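Local coordinates for putative glyoxalase superfamily protein (Ralstonia eutropha, PDB 3IUZ) that probably acts as an iron(II)-dependent dioxygenase of the 2-oxoadipate dioxygenase/decarboxylase family, converting 2-oxoadipate to 2-hydroxyglutarate, at residues R39-R42 with A43-A46; V187-V190 with A191-A194; P170-P173 with R174-T177. All coordinates share one frame; numbering follows the deposited sequence.

Overall arrangement
All three contacts are helix starts capped by a threonine: Thr41 opens helix 42-60, Thr189 opens helix 190-200 and Thr172 opens helix 173-185. Interactions 1 and 2 are neighbours, their centres 8 Å apart, because strands 40-41 and 187-188 pair antiparallel just before their helices begin; Ala40 N lies 2.9 Å from Leu188 O, a probable hydrogen bond. Interaction 3 sits at the far end of helix 173-185, the helix that runs into strand 187-188. Its centre is 15 Å from that of interaction 2, which it touches through Arg174 and Asp192, and 18 Å from that of interaction 1. Glycol molecules, probably from the crystallisation liquor, lie beside Arg39, Arg42 and Thr189.

Interaction 1 (R39-R42 with A43-A46); sequences RATR and AEIA
A capping box starts helix 42-60, with Thr41 at the N-cap and Glu44 three residues on. Thr41 OG1 accepts from Glu44 N at 3.2 Å along an almost straight N-H...O line (169°). In return Thr41 N donates to Glu44 OE1 at 3.0 Å, meeting the carboxylate from above its plane, 50° out of it. The torsions set up this exchange: Thr41 chi1 of 62° tucks OG1 between the backbone N and the carbonyl carbon, while Glu44 CG, beside its own backbone N, lies 3.2 Å from Thr41 OG1, and the chain runs extended from there to bring OE1 to Thr41 N. Both groups have further partners, since OG1 is also hydrogen-bonded to Pro33 O and Glu44 OE1 to Asn5 ND2. A water lies between Arg39 O and Glu44 OE2, 3.0 Å from OE2. On the apolar side, Ile45 CG1 packs against Ala40 CB at 3.9 Å, beside Leu188 of the paired strand. The first helical turn closes with Ile45 N to Thr41 O at 2.9 Å and Ala46 N to Arg42 O at 2.8 Å. Arg42 itself turns away to a salt bridge with Asp134. Reciprocal bonding between N-cap and N3 residues is the signature of the capping box at a helix N-terminus.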
ATOM      1  N   ARG A  39     -18.022  17.233 -10.575  1.00 24.60           N
ATOM      2  CA  ARG A  39     -17.727  15.786 -10.498  1.00 23.29           C
ATOM      3  C   ARG A  39     -16.300  15.506 -10.021  1.00 20.44           C
ATOM      4  O   ARG A  39     -15.440  16.399 -10.002  1.00 21.37           O
ATOM      5  CB  ARG A  39     -17.985  15.147 -11.852  1.00 23.21           C
ATOM      6  CG  ARG A  39     -19.451  15.341 -12.251  1.00 25.05           C
ATOM      7  CD  ARG A  39     -19.800  14.868 -13.624  1.00 27.09           C
ATOM      8  NE  ARG A  39     -19.083  15.618 -14.629  1.00 26.92           N
ATOM      9  CZ  ARG A  39     -19.323  15.553 -15.940  1.00 30.56           C
ATOM     10  NH1 ARG A  39     -20.295  14.795 -16.424  1.00 30.38           N
ATOM     11  NH2 ARG A  39     -18.587  16.264 -16.783  1.00 28.97           N
ATOM     12  N   ALA A  40     -16.045  14.247  -9.683  1.00 18.14           N
ATOM     13  CA  ALA A  40     -14.742  13.825  -9.225  1.00 16.11           C
ATOM     14  C   ALA A  40     -13.937  13.255 -10.371  1.00 15.41           C
ATOM     15  O   ALA A  40     -14.354  12.284 -11.060  1.00 13.42           O
ATOM     16  CB  ALA A  40     -14.855  12.817  -8.087  1.00 15.20           C
ATOM     17  N   THR A  41     -12.783  13.867 -10.597  1.00 14.92           N
ATOM     18  CA  THR A  41     -11.893  13.355 -11.628  1.00 14.49           C
ATOM     19  C   THR A  41     -11.138  12.096 -11.163  1.00 14.95           C
ATOM     20  O   THR A  41     -11.017  11.851  -9.966  1.00 14.88           O
ATOM     21  CB  THR A  41     -10.868  14.387 -12.030  1.00 14.44           C
ATOM     22  OG1 THR A  41     -10.034  14.729 -10.909  1.00 14.16           O
ATOM     23  CG2 THR A  41     -11.546  15.668 -12.562  1.00 12.61           C
ATOM     24  N   ARG A  42     -10.539  11.365 -12.104  1.00 14.81           N
ATOM     25  CA  ARG A  42      -9.763  10.193 -11.731  1.00 15.55           C
ATOM     26  C   ARG A  42      -8.593  10.530 -10.826  1.00 15.41           C
ATOM     27  O   ARG A  42      -8.281   9.735  -9.923  1.00 15.23           O
ATOM     28  CB  ARG A  42      -9.256   9.398 -12.925  1.00 15.83           C
ATOM     29  CG  ARG A  42      -8.237  10.068 -13.748  1.00 16.19           C
ATOM     30  CD  ARG A  42      -7.771   9.173 -14.887  1.00 19.06           C
ATOM     31  NE  ARG A  42      -6.664   9.805 -15.581  1.00 18.91           N
ATOM     32  CZ  ARG A  42      -6.030   9.309 -16.634  1.00 18.85           C
ATOM     33  NH1 ARG A  42      -6.391   8.141 -17.184  1.00 19.91           N
ATOM     34  NH2 ARG A  42      -5.033  10.003 -17.137  1.00 18.98           N
ATOM     35  N   ALA A  43      -7.933  11.666 -11.076  1.00 14.72           N
ATOM     36  CA  ALA A  43      -6.860  12.148 -10.186  1.00 15.10           C
ATOM     37  C   ALA A  43      -7.351  12.385  -8.744  1.00 14.04           C
ATOM     38  O   ALA A  43      -6.714  11.976  -7.764  1.00 14.13           O
ATOM     39  CB  ALA A  43      -6.264  13.419 -10.721  1.00 13.43           C
ATOM     40  N   GLU A  44      -8.444  13.116  -8.602  1.00 15.04           N
ATOM     41  CA  GLU A  44      -9.031  13.309  -7.286  1.00 14.89           C
ATOM     42  C   GLU A  44      -9.379  11.968  -6.596  1.00 15.75           C
ATOM     43  O   GLU A  44      -9.134  11.796  -5.386  1.00 14.45           O
ATOM     44  CB  GLU A  44     -10.285  14.156  -7.388  1.00 15.52           C
ATOM     45  CG  GLU A  44     -10.015  15.611  -7.826  1.00 16.63           C
ATOM     46  CD  GLU A  44     -11.252  16.411  -8.169  1.00 16.19           C
ATOM     47  OE1 GLU A  44     -12.357  15.829  -8.340  1.00 19.49           O
ATOM     48  OE2 GLU A  44     -11.116  17.650  -8.265  1.00 18.80           O
ATOM     49  N   ILE A  45      -9.970  11.046  -7.356  1.00 13.51           N
ATOM     50  CA  ILE A  45     -10.363   9.784  -6.795  1.00 14.65           C
ATOM     51  C   ILE A  45      -9.126   9.001  -6.369  1.00 15.03           C
ATOM     52  O   ILE A  45      -9.104   8.376  -5.279  1.00 14.24           O
ATOM     53  CB  ILE A  45     -11.256   8.979  -7.773  1.00 14.47           C
ATOM     54  CG1 ILE A  45     -12.629   9.644  -7.848  1.00 16.12           C
ATOM     55  CG2 ILE A  45     -11.394   7.497  -7.360  1.00 13.15           C
ATOM     56  CD1 ILE A  45     -13.435   9.281  -9.176  1.00 13.31           C
ATOM     57  N   ALA A  46      -8.105   9.010  -7.224  1.00 14.36           N
ATOM     58  CA  ALA A  46      -6.885   8.266  -6.925  1.00 15.40           C
ATOM     59  C   ALA A  46      -6.211   8.792  -5.661  1.00 15.45           C
ATOM     60  O   ALA A  46      -5.757   8.005  -4.807  1.00 14.46           O
ATOM     61  CB  ALA A  46      -5.918   8.298  -8.104  1.00 14.08           C
TER
HETATM   62  O   HOH W   1     -13.493  18.202  -9.940  1.00 24.13           O

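Interaction 2 (V187-V190 with A191-A194)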
ATOM      1  N   VAL A 187     -14.052  10.987 -15.167  1.00 13.74           N
ATOM      2  CA  VAL A 187     -14.777  11.477 -14.025  1.00 13.39           C
ATOM      3  C   VAL A 187     -15.842  10.473 -13.625  1.00 13.91           C
ATOM      4  O   VAL A 187     -16.236   9.624 -14.430  1.00 14.48           O
ATOM      5  CB  VAL A 187     -15.525  12.816 -14.314  1.00 13.68           C
ATOM      6  CG1 VAL A 187     -14.509  13.934 -14.588  1.00 12.70           C
ATOM      7  CG2 VAL A 187     -16.585  12.647 -15.441  1.00 12.37           C
ATOM      8  N   LEU A 188     -16.274  10.565 -12.377  1.00 14.79           N
ATOM      9  CA  LEU A 188     -17.520   9.969 -11.872  1.00 15.29           C
ATOM     10  C   LEU A 188     -18.212  11.079 -11.078  1.00 16.05           C
ATOM     11  O   LEU A 188     -17.553  12.032 -10.677  1.00 16.67           O
ATOM     12  CB  LEU A 188     -17.248   8.783 -10.935  1.00 15.47           C
ATOM     13  CG  LEU A 188     -16.676   7.491 -11.526  1.00 15.43           C
ATOM     14  CD1 LEU A 188     -16.142   6.608 -10.398  1.00  9.42           C
ATOM     15  CD2 LEU A 188     -17.722   6.771 -12.430  1.00 10.51           C
ATOM     16  N   THR A 189     -19.510  10.954 -10.794  1.00 15.98           N
ATOM     17  CA  THR A 189     -20.117  11.852  -9.808  1.00 15.74           C
ATOM     18  C   THR A 189     -19.347  11.692  -8.487  1.00 15.75           C
ATOM     19  O   THR A 189     -18.697  10.654  -8.278  1.00 14.66           O
ATOM     20  CB  THR A 189     -21.605  11.499  -9.574  1.00 16.36           C
ATOM     21  OG1 THR A 189     -21.698  10.190  -9.024  1.00 14.77           O
ATOM     22  CG2 THR A 189     -22.413  11.604 -10.903  1.00 16.13           C
ATOM     23  N   VAL A 190     -19.391  12.694  -7.604  1.00 14.92           N
ATOM     24  CA  VAL A 190     -18.676  12.595  -6.355  1.00 15.97           C
ATOM     25  C   VAL A 190     -19.234  11.380  -5.569  1.00 16.43           C
ATOM     26  O   VAL A 190     -18.464  10.627  -5.003  1.00 13.66           O
ATOM     27  CB  VAL A 190     -18.682  13.915  -5.543  1.00 17.04           C
ATOM     28  CG1 VAL A 190     -18.037  13.700  -4.160  1.00 17.50           C
ATOM     29  CG2 VAL A 190     -17.953  15.062  -6.309  1.00 15.86           C
ATOM     30  N   ALA A 191     -20.561  11.163  -5.585  1.00 15.96           N
ATOM     31  CA  ALA A 191     -21.137  10.008  -4.886  1.00 16.77           C
ATOM     32  C   ALA A 191     -20.570   8.698  -5.433  1.00 16.25           C
ATOM     33  O   ALA A 191     -20.218   7.809  -4.678  1.00 17.17           O
ATOM     34  CB  ALA A 191     -22.675  10.016  -5.020  1.00 16.69           C
ATOM     35  N   ASP A 192     -20.504   8.565  -6.754  1.00 15.99           N
ATOM     36  CA  ASP A 192     -20.026   7.326  -7.358  1.00 16.17           C
ATOM     37  C   ASP A 192     -18.534   7.124  -7.102  1.00 15.06           C
ATOM     38  O   ASP A 192     -18.081   6.007  -6.926  1.00 14.30           O
ATOM     39  CB  ASP A 192     -20.287   7.260  -8.872  1.00 16.02           C
ATOM     40  CG  ASP A 192     -21.749   7.002  -9.235  1.00 18.48           C
ATOM     41  OD1 ASP A 192     -22.588   6.808  -8.331  1.00 20.41           O
ATOM     42  OD2 ASP A 192     -22.031   6.995 -10.459  1.00 17.84           O
ATOM     43  N   GLY A 193     -17.770   8.198  -7.098  1.00 14.98           N
ATOM     44  CA  GLY A 193     -16.363   8.112  -6.728  1.00 16.19           C
ATOM     45  C   GLY A 193     -16.125   7.675  -5.291  1.00 15.99           C
ATOM     46  O   GLY A 193     -15.208   6.900  -5.024  1.00 16.60           O
ATOM     47  N   ALA A 194     -16.937   8.211  -4.386  1.00 15.77           N
ATOM     48  CA  ALA A 194     -16.907   7.841  -2.981  1.00 15.59           C
ATOM     49  C   ALA A 194     -17.285   6.365  -2.857  1.00 15.31           C
ATOM     50  O   ALA A 194     -16.664   5.638  -2.071  1.00 14.50           O
ATOM     51  CB  ALA A 194     -17.883   8.713  -2.145  1.00 14.91           C
TER
HETATM   52  O   HOH W   2     -20.757   8.691 -12.106  1.00 16.45           O
HETATM   53  O   HOH W   3     -24.363   9.771  -8.555  1.00 24.68           O
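Thr189 OG1 takes the N-H of Asp192 at 3.0 Å, and the aspartate side chain lies obliquely across the hydroxyl, its CG 3.2 Å from that same OG1. This is the close-packed heart of the contact. Thr189 chi1 of 63° turns OG1 inward over the start of the helix, and chi1 of -74° in Asp192 keeps CG beside its own backbone N, which lays the carboxylate across the hydroxyl. Behind them the backbone closes its first turn through Gly193 N to Thr189 O at 2.9 Å, and Ala194 N to Val190 O. Leu188 fills the inner side: its CB rests against Asp192 CB at 4.0 Å, its CD1 comes equally near Gly193 CA, and Gln181 and Leu182 of helix 173-185 adjoin the same leucine. Val190 points away from this turn and packs on Asn5, Thr8 and Leu9 of helix 4-14.

Thr189 is the N-cap of helix 190-200, directly after the short strand 187-188 that pairs with strand 40-41. The carboxylate does not reach Thr189 N directly, as the return bond of a capping box would; a water spans the interval, accepting from Thr189 N and donating to Asp192 OD2 at 2.7 Å.

The outer side is looser and wetter. Thr189 and Ala191 are exposed, and a second water sits 2.7 Å from Thr189 OG1, hydrogen-bonded to it, with a long, weak bond to Asp192 OD1 at 3.5 Å.

Interaction 3 (P170-P173 with R174-T177)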
ATOM      1  N   PRO A 170     -11.657  -9.833  -4.311  1.00 15.41           N
ATOM      2  CA  PRO A 170     -12.370  -8.708  -3.705  1.00 15.49           C
ATOM      3  C   PRO A 170     -12.925  -7.652  -4.659  1.00 14.79           C
ATOM      4  O   PRO A 170     -13.711  -6.801  -4.243  1.00 14.10           O
ATOM      5  CB  PRO A 170     -11.272  -8.067  -2.846  1.00 15.16           C
ATOM      6  CG  PRO A 170     -10.071  -8.231  -3.744  1.00 15.15           C
ATOM      7  CD  PRO A 170     -10.197  -9.613  -4.270  1.00 16.73           C
ATOM      8  N   LEU A 171     -12.544  -7.697  -5.924  1.00 14.69           N
ATOM      9  CA  LEU A 171     -12.955  -6.650  -6.882  1.00 14.34           C
ATOM     10  C   LEU A 171     -14.336  -6.973  -7.471  1.00 13.99           C
ATOM     11  O   LEU A 171     -14.447  -7.678  -8.450  1.00 13.37           O
ATOM     12  CB  LEU A 171     -11.903  -6.553  -7.987  1.00 14.51           C
ATOM     13  CG  LEU A 171     -12.057  -5.292  -8.871  1.00 14.53           C
ATOM     14  CD1 LEU A 171     -11.785  -4.035  -8.107  1.00 11.35           C
ATOM     15  CD2 LEU A 171     -11.126  -5.381 -10.101  1.00 12.55           C
ATOM     16  N   THR A 172     -15.365  -6.395  -6.891  1.00 13.56           N
ATOM     17  CA  THR A 172     -16.724  -6.780  -7.150  1.00 14.29           C
ATOM     18  C   THR A 172     -17.186  -6.259  -8.548  1.00 15.11           C
ATOM     19  O   THR A 172     -16.535  -5.385  -9.134  1.00 15.16           O
ATOM     20  CB  THR A 172     -17.655  -6.208  -6.092  1.00 13.76           C
ATOM     21  OG1 THR A 172     -17.810  -4.799  -6.284  1.00 12.61           O
ATOM     22  CG2 THR A 172     -17.197  -6.550  -4.642  1.00 13.24           C
ATOM     23  N   PRO A 173     -18.338  -6.743  -9.028  1.00 15.77           N
ATOM     24  CA  PRO A 173     -18.830  -6.259 -10.318  1.00 16.67           C
ATOM     25  C   PRO A 173     -19.160  -4.782 -10.326  1.00 15.49           C
ATOM     26  O   PRO A 173     -18.968  -4.115 -11.330  1.00 14.64           O
ATOM     27  CB  PRO A 173     -20.093  -7.070 -10.557  1.00 16.79           C
ATOM     28  CG  PRO A 173     -20.069  -8.225  -9.579  1.00 16.72           C
ATOM     29  CD  PRO A 173     -19.019  -7.976  -8.582  1.00 16.21           C
ATOM     30  N   ARG A 174     -19.697  -4.294  -9.219  1.00 15.45           N
ATOM     31  CA  ARG A 174     -19.995  -2.889  -9.092  1.00 14.91           C
ATOM     32  C   ARG A 174     -18.684  -2.090  -9.097  1.00 13.70           C
ATOM     33  O   ARG A 174     -18.631  -0.995  -9.678  1.00 13.75           O
ATOM     34  CB  ARG A 174     -20.776  -2.654  -7.809  1.00 14.87           C
ATOM     35  CG  ARG A 174     -21.100  -1.204  -7.574  1.00 16.57           C
ATOM     36  CD  ARG A 174     -22.168  -0.675  -8.537  1.00 18.06           C
ATOM     37  NE  ARG A 174     -22.461   0.716  -8.215  1.00 14.81           N
ATOM     38  CZ  ARG A 174     -23.034   1.584  -9.039  1.00 18.01           C
ATOM     39  NH1 ARG A 174     -23.445   1.235 -10.273  1.00 17.22           N
ATOM     40  NH2 ARG A 174     -23.174   2.811  -8.641  1.00 15.83           N
ATOM     41  N   ALA A 175     -17.645  -2.617  -8.436  1.00 13.73           N
ATOM     42  CA  ALA A 175     -16.344  -1.944  -8.396  1.00 13.15           C
ATOM     43  C   ALA A 175     -15.834  -1.802  -9.844  1.00 13.12           C
ATOM     44  O   ALA A 175     -15.346  -0.745 -10.260  1.00 12.34           O
ATOM     45  CB  ALA A 175     -15.301  -2.726  -7.532  1.00 14.26           C
ATOM     46  N   GLN A 176     -15.930  -2.884 -10.591  1.00 12.76           N
ATOM     47  CA  GLN A 176     -15.446  -2.877 -11.983  1.00 12.02           C
ATOM     48  C   GLN A 176     -16.269  -1.991 -12.869  1.00 11.64           C
ATOM     49  O   GLN A 176     -15.728  -1.357 -13.756  1.00 11.80           O
ATOM     50  CB  GLN A 176     -15.389  -4.284 -12.532  1.00 11.26           C
ATOM     51  CG  GLN A 176     -14.356  -5.155 -11.818  1.00 12.24           C
ATOM     52  CD  GLN A 176     -14.216  -6.550 -12.404  1.00 16.51           C
ATOM     53  OE1 GLN A 176     -13.939  -6.726 -13.619  1.00 13.45           O
ATOM     54  NE2 GLN A 176     -14.322  -7.566 -11.525  1.00 13.25           N
ATOM     55  N   THR A 177     -17.591  -1.950 -12.636  1.00 12.66           N
ATOM     56  CA  THR A 177     -18.461  -1.036 -13.350  1.00 13.25           C
ATOM     57  C   THR A 177     -17.993   0.415 -13.223  1.00 14.20           C
ATOM     58  O   THR A 177     -17.839   1.159 -14.240  1.00 15.25           O
ATOM     59  CB  THR A 177     -19.906  -1.138 -12.807  1.00 13.64           C
ATOM     60  OG1 THR A 177     -20.392  -2.478 -13.019  1.00 14.92           O
ATOM     61  CG2 THR A 177     -20.833  -0.107 -13.497  1.00 13.41           C
TER
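Pro173 O is gripped twice by one residue: Thr177 OG1 donates to it at 2.7 Å and Thr177 N at 2.9 Å, the two arriving from opposite faces of the carbonyl plane. The hydroxyl gets there because chi1 of -61° folds OG1 back beside its own backbone N. Just before Pro173, Thr172 caps the helix, its OG1 accepting from Ala175 N at 3.1 Å, while Thr172 O takes Gln176 N at 3.0 Å. Gln176 then reaches back past the cap. Its extended chain carries NE2 to Leu171 O at 3.1 Å, with the acceptor close to the amide plane but the donor standing above the carbonyl plane, 38° out of it. The leucine and glutamine side chains cross at about a right angle, Leu171 CD2 against Gln176 CG at 3.7 Å, and Leu171 CD1 rests on Ala175 CB at 3.8 Å. Leu171 also packs on Leu200 and on Ile106 of helix 101-110. Arg174 heads away to a salt bridge with Glu195 on helix 190-200. A threonine N-cap followed by proline at N1, where the helix needs no backbone N-H, is a common start to an alpha-helix, as here for helix 173-185.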